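Local coordinates for 2-oxoglutarate-dependent dioxygenase tropC (Talaromyces stipitatus, PDB 6XJJ), which acts as a non-haem iron dioxygenase that uses 2-oxoglutarate in the fungal biosynthesis of tropolones, at residues Phe75-Gly80 with Ile272-Ile277; Ile83-Arg88 with Ile277-Val282; Leu253-Thr258 with Arg310-Ala315. All blocks are in the same frame, centred on the assembly; numbering follows the deposited sequence.

Contact 1: Phe75-Gly80 with Ile272-Ile277; sequences FFNLVG and IPVPVI
Phe75 and Asn77 share a first torsion that keeps CG beside the backbone N and anti to the carbonyl carbon (chi1 -72° and -78°), and from alternate positions of strand 75-79 both side chains set out toward residues 274-277. The contact joins the N-terminal region to the double-stranded beta-helix characteristic of the 2-oxoglutarate dioxygenases, strand 75-79 extending its large sheet. That strand lies between strands 43-45 and 281-285, while 272-277 leaves the end of strand 270-273 of the small sheet. Residues 75-79 and 274-277 run in almost the same direction but form no strand pair, and side chains make the junction.

Val274 serves two partners with its two branches. With CG1 anti to the backbone N (chi1 178°), CG2 comes to 4.0 Å from Phe75 CD2, the valine crossing the phenylalanine at about a right angle, and CG1 lies 4.1 Å from Asn77 ND2. The Phe75 ring also meets His302 edge-to-face. His302 binds the iron together with His243 and Asp245, and at the nearest atoms the Phe75 side chain is about 6 Å from the metal, so the valine packs against a second-shell residue of the active site.

The buried amide of Asn77 lies against Ile277 and Pro275. Ile277 CG1 lies over this amide, 3.8 Å from Asn77 CG and nearly as close to both OD1 and ND2. Pro275 adds its ring, with CD 4.0 Å from Asn77 ND2. Pro275 O also approaches the amide, but at 3.7 Å from Asn77 ND2 it is too far for a hydrogen bond. At the C-terminal end of strand 75-79 the other branch of the isoleucine takes over, Ile277 CG2 lying 4.4 Å from Val79 CG1.

Contact 2: Ile83-Arg88 with Ile277-Val282; sequences IPAEAR and IEDAFV
Arg88 and Asp279 meet at about a right angle, and their flat ends are turned 60° against each other. The salt bridge rests on one pair of atoms, Arg88 NH2 and Asp279 OD1, 2.6 Å apart; Arg88 NE stays 3.7 Å from the same Asp279 OD1, so this is not the flat, two-pronged pairing. Asp279 CA sits 3.9 Å above the guanidinium plane, offset toward its rim, which puts the arginine end alongside the type II turn Ile277-Ala280. Glu278 OE2, 6.5 Å from Arg88 NH2, makes no contact but may add to the negative field at the guanidinium.

The aliphatic part of Arg88 does different work. A bend at chi3 (-61°) turns NE and the guanidinium out of the line of the chain, while CD touches Phe281 CZ at 4.1 Å. With guanidinium and ring planes 82° apart, the charged group does not stack on the ring. Ile83 crosses the same phenylalanine nearly at right angles, its CD1 3.9 Å from Phe281 CE2. Leu253, Tyr181 and Leu188 are further neighbours of this ring.

His81 ties the two segments together by hydrogen bonds of its ND1 with Ile83 N and its NE2 with Asp279 O, and meets Phe281 edge-to-face. The arrangement is consistent with a strand-turn-helix of the N-terminal region, strand 75-79 leading into helix 85-99, packed on the large sheet of the double-stranded beta-helix.

Contact 3: Leu253-Thr258 with Arg310-Ala315; sequences LQQKGT and RRYSVA
Thr258 OG1 lies between two partners: it donates to Gln255 O at 2.9 Å, in the carbonyl plane on a lone pair, and accepts a weak bond from Arg311 NH1 (3.2 Å). Thr258 N also bonds to Gln255 O, closing the type II turn Gln255-Thr258 and holding the hydroxyl toward strand 311-318. Gln254 OE1 lies at the guanidinium edge, near its plane, but its bond to NH1 is weak and its position less sure. Arg311, extended from CG to NE, is predicted to bind 2-oxoglutarate, so Thr258 may help to orient that guanidinium.

On the other side of the strand Gln255, its chain extended, runs side by side with Tyr312. Gln255 OE1 accepts a hydrogen bond from Tyr312 N (2.9 Å), the donor tilted 27° from the carbonyl plane, and NE2 meets the ring edge 3.5 Å from Tyr312 CD2. The sheet pairing itself is a single antiparallel, hydrogen-bonded pair, Leu253 N to Val314 O (2.8 Å) and Val314 N to Leu253 O (3.1 Å), after which the chain departs.

Strand 222-227 flanks 311-318 along its other edge, and helix 85-99 covers Leu253 and Tyr312 through Phe92.

Overall arrangement
All three contacts converge on the large sheet of the double-stranded beta-helix, their centres 11 to 12 Å apart. Contact 3 is the most buried and the only one with backbone pairing; contact 1 is partly buried and joins the two sheets through side chains, while contact 2, at the surface, adds a salt bridge to apolar packing. Contacts 1 and 2 share Ile277 and reach neighbouring strands, 75-79 and 281-285, tied by a probable Leu78 N to Phe281 O bond. Gln254 of contact 3 packs on Val274 and Val282, and Leu253 on Arg88 and Phe281. Contact 1 borders the iron site; contact 3 holds the predicted 2-oxoglutarate arginine.

Contact 1: Phe75-Gly80 with Ile272-Ile277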
# COMPACT_ATOMS: atom_id res chain seq x y z
N PHE A 75 7.33 -0.57 9.93
CA PHE A 75 6.40 -1.58 9.45
C PHE A 75 5.79 -2.33 10.62
O PHE A 75 6.40 -2.45 11.69
CB PHE A 75 7.00 -2.69 8.56
CG PHE A 75 7.40 -2.29 7.17
CD1 PHE A 75 7.84 -1.02 6.84
CD2 PHE A 75 7.12 -3.18 6.13
CE1 PHE A 75 8.16 -0.70 5.51
CE2 PHE A 75 7.40 -2.86 4.83
CZ PHE A 75 7.91 -1.63 4.51
N PHE A 76 4.58 -2.84 10.39
CA PHE A 76 4.06 -4.01 11.10
C PHE A 76 3.13 -4.80 10.20
O PHE A 76 2.68 -4.34 9.14
CB PHE A 76 3.25 -3.75 12.38
CG PHE A 76 2.27 -2.59 12.33
CD1 PHE A 76 2.27 -1.62 11.34
CD2 PHE A 76 1.10 -2.71 13.07
CE1 PHE A 76 1.31 -0.63 11.31
CE2 PHE A 76 0.11 -1.75 13.01
CZ PHE A 76 0.21 -0.72 12.11
N ASN A 77 2.83 -6.03 10.65
CA ASN A 77 1.67 -6.79 10.20
C ASN A 77 0.45 -6.48 11.06
O ASN A 77 0.54 -6.40 12.29
CB ASN A 77 1.95 -8.29 10.26
CG ASN A 77 2.78 -8.78 9.11
OD1 ASN A 77 2.28 -8.99 8.00
ND2 ASN A 77 4.07 -8.99 9.35
N LEU A 78 -0.69 -6.32 10.40
CA LEU A 78 -1.94 -5.94 11.04
C LEU A 78 -2.94 -7.08 10.92
O LEU A 78 -3.19 -7.57 9.82
CB LEU A 78 -2.51 -4.68 10.40
CG LEU A 78 -3.75 -4.04 11.04
CD1 LEU A 78 -3.76 -2.55 10.75
CD2 LEU A 78 -5.04 -4.67 10.56
N VAL A 79 -3.53 -7.47 12.05
CA VAL A 79 -4.64 -8.42 12.08
C VAL A 79 -5.75 -7.85 12.95
O VAL A 79 -5.59 -6.82 13.60
CB VAL A 79 -4.22 -9.82 12.59
CG1 VAL A 79 -3.20 -10.44 11.65
CG2 VAL A 79 -3.68 -9.73 14.02
N GLY A 80 -6.88 -8.56 12.95
CA GLY A 80 -8.06 -8.11 13.68
C GLY A 80 -8.87 -7.07 12.95
O GLY A 80 -9.72 -6.41 13.56
N ILE A 272 15.39 -6.97 7.08
CA ILE A 272 14.55 -7.92 7.81
C ILE A 272 13.51 -8.45 6.83
O ILE A 272 12.94 -7.66 6.07
CB ILE A 272 13.83 -7.29 9.01
CG1 ILE A 272 14.80 -6.52 9.90
CG2 ILE A 272 13.20 -8.39 9.85
CD1 ILE A 272 14.08 -5.66 10.93
N PRO A 273 13.19 -9.74 6.83
CA PRO A 273 12.06 -10.20 6.02
C PRO A 273 10.75 -9.81 6.68
O PRO A 273 10.64 -9.67 7.90
CB PRO A 273 12.24 -11.72 5.99
CG PRO A 273 12.93 -12.03 7.25
CD PRO A 273 13.84 -10.86 7.53
N VAL A 274 9.74 -9.60 5.83
CA VAL A 274 8.38 -9.40 6.29
C VAL A 274 7.63 -10.72 6.07
O VAL A 274 7.34 -11.06 4.92
CB VAL A 274 7.69 -8.25 5.55
CG1 VAL A 274 6.25 -8.10 6.03
CG2 VAL A 274 8.45 -6.96 5.77
N PRO A 275 7.31 -11.46 7.13
CA PRO A 275 6.66 -12.76 6.92
C PRO A 275 5.24 -12.61 6.42
O PRO A 275 4.51 -11.68 6.81
CB PRO A 275 6.70 -13.40 8.31
CG PRO A 275 6.68 -12.23 9.25
CD PRO A 275 7.42 -11.12 8.56
N VAL A 276 4.84 -13.53 5.54
CA VAL A 276 3.45 -13.62 5.11
C VAL A 276 2.64 -14.19 6.27
O VAL A 276 2.70 -15.39 6.55
CB VAL A 276 3.30 -14.49 3.84
CG1 VAL A 276 1.83 -14.70 3.51
CG2 VAL A 276 3.97 -13.82 2.68
N ILE A 277 1.88 -13.33 6.95
CA ILE A 277 1.03 -13.74 8.06
C ILE A 277 -0.37 -14.00 7.55
O ILE A 277 -0.88 -13.32 6.64
CB ILE A 277 1.03 -12.68 9.18
CG1 ILE A 277 2.44 -12.47 9.74
CG2 ILE A 277 0.05 -13.07 10.28
CD1 ILE A 277 3.07 -13.72 10.33

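Contact 2: Ile83-Arg88 with Ile277-Val282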
# COMPACT_ATOMS: atom_id res chain seq x y z
N ILE A 83 -12.00 -7.82 7.96
CA ILE A 83 -12.27 -8.13 6.55
C ILE A 83 -12.27 -9.64 6.37
O ILE A 83 -11.34 -10.32 6.84
CB ILE A 83 -11.22 -7.46 5.66
CG1 ILE A 83 -11.32 -5.94 5.83
CG2 ILE A 83 -11.44 -7.82 4.20
CD1 ILE A 83 -10.17 -5.16 5.26
N PRO A 84 -13.27 -10.23 5.71
CA PRO A 84 -13.30 -11.69 5.59
C PRO A 84 -12.20 -12.20 4.67
O PRO A 84 -11.65 -11.48 3.84
CB PRO A 84 -14.68 -11.98 4.99
CG PRO A 84 -15.49 -10.77 5.28
CD PRO A 84 -14.54 -9.63 5.25
N ALA A 85 -11.88 -13.49 4.84
CA ALA A 85 -10.97 -14.13 3.91
C ALA A 85 -11.52 -14.15 2.49
O ALA A 85 -10.74 -14.24 1.54
CB ALA A 85 -10.65 -15.55 4.37
N GLU A 86 -12.84 -14.07 2.32
CA GLU A 86 -13.40 -14.06 0.97
C GLU A 86 -12.91 -12.86 0.19
O GLU A 86 -12.55 -12.97 -0.99
CB GLU A 86 -14.92 -14.02 1.02
CG GLU A 86 -15.55 -14.43 -0.28
CD GLU A 86 -17.00 -14.01 -0.36
OE1 GLU A 86 -17.46 -13.29 0.55
OE2 GLU A 86 -17.67 -14.39 -1.33
N ALA A 87 -12.91 -11.69 0.84
CA ALA A 87 -12.55 -10.46 0.14
C ALA A 87 -11.12 -10.52 -0.36
O ALA A 87 -10.81 -9.97 -1.43
CB ALA A 87 -12.73 -9.26 1.07
N ARG A 88 -10.24 -11.18 0.39
CA ARG A 88 -8.85 -11.29 -0.04
C ARG A 88 -8.74 -12.30 -1.18
O ARG A 88 -7.99 -12.09 -2.14
CB ARG A 88 -7.97 -11.68 1.14
CG ARG A 88 -8.01 -10.66 2.29
CD ARG A 88 -7.05 -11.01 3.41
NE ARG A 88 -7.38 -12.30 4.02
CZ ARG A 88 -6.82 -13.46 3.68
NH1 ARG A 88 -5.90 -13.51 2.73
NH2 ARG A 88 -7.19 -14.57 4.29
N ILE A 277 1.88 -13.33 6.95
CA ILE A 277 1.03 -13.74 8.06
C ILE A 277 -0.37 -14.00 7.55
O ILE A 277 -0.88 -13.32 6.64
CB ILE A 277 1.03 -12.68 9.18
CG1 ILE A 277 2.44 -12.47 9.74
CG2 ILE A 277 0.05 -13.07 10.28
CD1 ILE A 277 3.07 -13.72 10.33
N GLU A 278 -1.03 -15.00 8.15
CA GLU A 278 -2.37 -15.40 7.74
C GLU A 278 -3.38 -14.37 8.22
O GLU A 278 -3.44 -14.05 9.41
CB GLU A 278 -2.68 -16.79 8.28
CG GLU A 278 -4.11 -17.28 8.06
CD GLU A 278 -4.25 -18.75 8.41
OE1 GLU A 278 -3.23 -19.37 8.79
OE2 GLU A 278 -5.37 -19.29 8.31
N ASP A 279 -4.18 -13.84 7.29
CA ASP A 279 -5.22 -12.86 7.59
C ASP A 279 -4.62 -11.53 8.05
O ASP A 279 -5.14 -10.88 8.96
CB ASP A 279 -6.19 -13.39 8.64
CG ASP A 279 -7.04 -14.52 8.10
OD1 ASP A 279 -7.11 -14.66 6.86
OD2 ASP A 279 -7.65 -15.26 8.91
N ALA A 280 -3.53 -11.12 7.41
CA ALA A 280 -2.84 -9.91 7.80
C ALA A 280 -2.69 -9.00 6.59
O ALA A 280 -2.78 -9.42 5.44
CB ALA A 280 -1.47 -10.21 8.41
N PHE A 281 -2.51 -7.72 6.89
CA PHE A 281 -2.01 -6.75 5.93
C PHE A 281 -0.70 -6.18 6.45
O PHE A 281 -0.50 -6.04 7.66
CB PHE A 281 -3.02 -5.63 5.71
CG PHE A 281 -4.34 -6.09 5.18
CD1 PHE A 281 -4.54 -6.25 3.82
CD2 PHE A 281 -5.39 -6.38 6.04
CE1 PHE A 281 -5.75 -6.68 3.32
CE2 PHE A 281 -6.61 -6.82 5.56
CZ PHE A 281 -6.80 -6.97 4.19
N VAL A 282 0.21 -5.85 5.52
CA VAL A 282 1.46 -5.19 5.88
C VAL A 282 1.24 -3.69 5.82
O VAL A 282 0.77 -3.15 4.81
CB VAL A 282 2.61 -5.59 4.95
CG1 VAL A 282 3.87 -4.81 5.29
CG2 VAL A 282 2.90 -7.06 5.04

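Contact 3: Leu253-Thr258 with Arg310-Ala315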
# COMPACT_ATOMS: atom_id res chain seq x y z
N LEU A 253 -1.28 -6.44 0.70
CA LEU A 253 -1.80 -7.79 0.82
C LEU A 253 -0.87 -8.74 0.08
O LEU A 253 -0.78 -8.67 -1.16
CB LEU A 253 -3.22 -7.89 0.26
CG LEU A 253 -3.85 -9.28 0.20
CD1 LEU A 253 -4.02 -9.88 1.59
CD2 LEU A 253 -5.18 -9.24 -0.53
N GLN A 254 -0.19 -9.62 0.81
CA GLN A 254 0.69 -10.57 0.17
C GLN A 254 -0.07 -11.87 -0.07
O GLN A 254 -1.20 -12.06 0.39
CB GLN A 254 1.93 -10.85 1.01
CG GLN A 254 2.58 -9.65 1.60
CD GLN A 254 3.89 -10.02 2.20
OE1 GLN A 254 4.39 -11.11 1.95
NE2 GLN A 254 4.31 -9.26 3.19
N GLN A 255 0.58 -12.79 -0.77
CA GLN A 255 -0.06 -14.03 -1.18
C GLN A 255 0.50 -15.18 -0.35
O GLN A 255 1.72 -15.29 -0.19
CB GLN A 255 0.17 -14.27 -2.67
CG GLN A 255 -0.87 -15.13 -3.34
CD GLN A 255 -0.62 -15.25 -4.83
OE1 GLN A 255 0.38 -14.74 -5.34
NE2 GLN A 255 -1.54 -15.88 -5.54
N LYS A 256 -0.38 -16.02 0.17
CA LYS A 256 0.04 -17.20 0.93
C LYS A 256 0.96 -18.08 0.10
O LYS A 256 0.59 -18.52 -1.00
CB LYS A 256 -1.19 -17.98 1.40
CG LYS A 256 -0.92 -19.36 2.02
CD LYS A 256 -2.20 -19.90 2.68
CE LYS A 256 -2.17 -21.41 2.88
NZ LYS A 256 -1.00 -21.91 3.65
N GLY A 257 2.16 -18.31 0.61
CA GLY A 257 3.15 -19.14 -0.04
C GLY A 257 4.22 -18.41 -0.83
O GLY A 257 4.93 -19.06 -1.61
N THR A 258 4.37 -17.10 -0.65
CA THR A 258 5.39 -16.33 -1.34
C THR A 258 6.23 -15.57 -0.32
O THR A 258 5.82 -15.37 0.83
CB THR A 258 4.78 -15.31 -2.32
OG1 THR A 258 4.06 -14.31 -1.59
CG2 THR A 258 3.83 -16.00 -3.27
N ARG A 310 5.72 -17.70 -8.34
CA ARG A 310 4.94 -16.58 -8.86
C ARG A 310 4.30 -15.84 -7.70
O ARG A 310 3.81 -16.46 -6.74
CB ARG A 310 3.88 -17.08 -9.84
CG ARG A 310 3.16 -15.96 -10.59
CD ARG A 310 2.16 -16.53 -11.60
NE ARG A 310 2.82 -17.34 -12.62
CZ ARG A 310 3.47 -16.83 -13.67
NH1 ARG A 310 3.57 -15.52 -13.82
NH2 ARG A 310 4.05 -17.63 -14.56
N ARG A 311 4.33 -14.52 -7.76
CA ARG A 311 3.92 -13.67 -6.65
C ARG A 311 2.98 -12.58 -7.13
O ARG A 311 3.26 -11.88 -8.12
CB ARG A 311 5.15 -13.04 -5.96
CG ARG A 311 4.83 -12.04 -4.84
CD ARG A 311 6.09 -11.52 -4.16
NE ARG A 311 5.88 -10.29 -3.39
CZ ARG A 311 5.45 -10.23 -2.13
NH1 ARG A 311 5.16 -11.32 -1.44
NH2 ARG A 311 5.30 -9.03 -1.57
N TYR A 312 1.85 -12.46 -6.43
CA TYR A 312 0.92 -11.35 -6.56
C TYR A 312 0.88 -10.58 -5.26
O TYR A 312 1.18 -11.11 -4.18
CB TYR A 312 -0.48 -11.88 -6.90
CG TYR A 312 -0.57 -12.53 -8.25
CD1 TYR A 312 -0.32 -11.82 -9.41
CD2 TYR A 312 -0.85 -13.88 -8.37
CE1 TYR A 312 -0.39 -12.42 -10.65
CE2 TYR A 312 -0.92 -14.50 -9.60
CZ TYR A 312 -0.68 -13.76 -10.74
OH TYR A 312 -0.75 -14.38 -11.97
N SER A 313 0.54 -9.30 -5.36
CA SER A 313 0.28 -8.50 -4.17
C SER A 313 -0.59 -7.32 -4.56
O SER A 313 -0.64 -6.91 -5.73
CB SER A 313 1.58 -8.05 -3.50
OG SER A 313 2.35 -7.24 -4.37
N VAL A 314 -1.31 -6.79 -3.58
CA VAL A 314 -2.16 -5.61 -3.77
C VAL A 314 -1.69 -4.55 -2.79
O VAL A 314 -1.70 -4.77 -1.57
CB VAL A 314 -3.65 -5.93 -3.57
CG1 VAL A 314 -4.48 -4.66 -3.68
CG2 VAL A 314 -4.10 -6.95 -4.60
N ALA A 315 -1.28 -3.41 -3.32
CA ALA A 315 -0.72 -2.33 -2.53
C ALA A 315 -1.66 -1.15 -2.65
O ALA A 315 -1.97 -0.70 -3.76
CB ALA A 315 0.68 -1.96 -3.03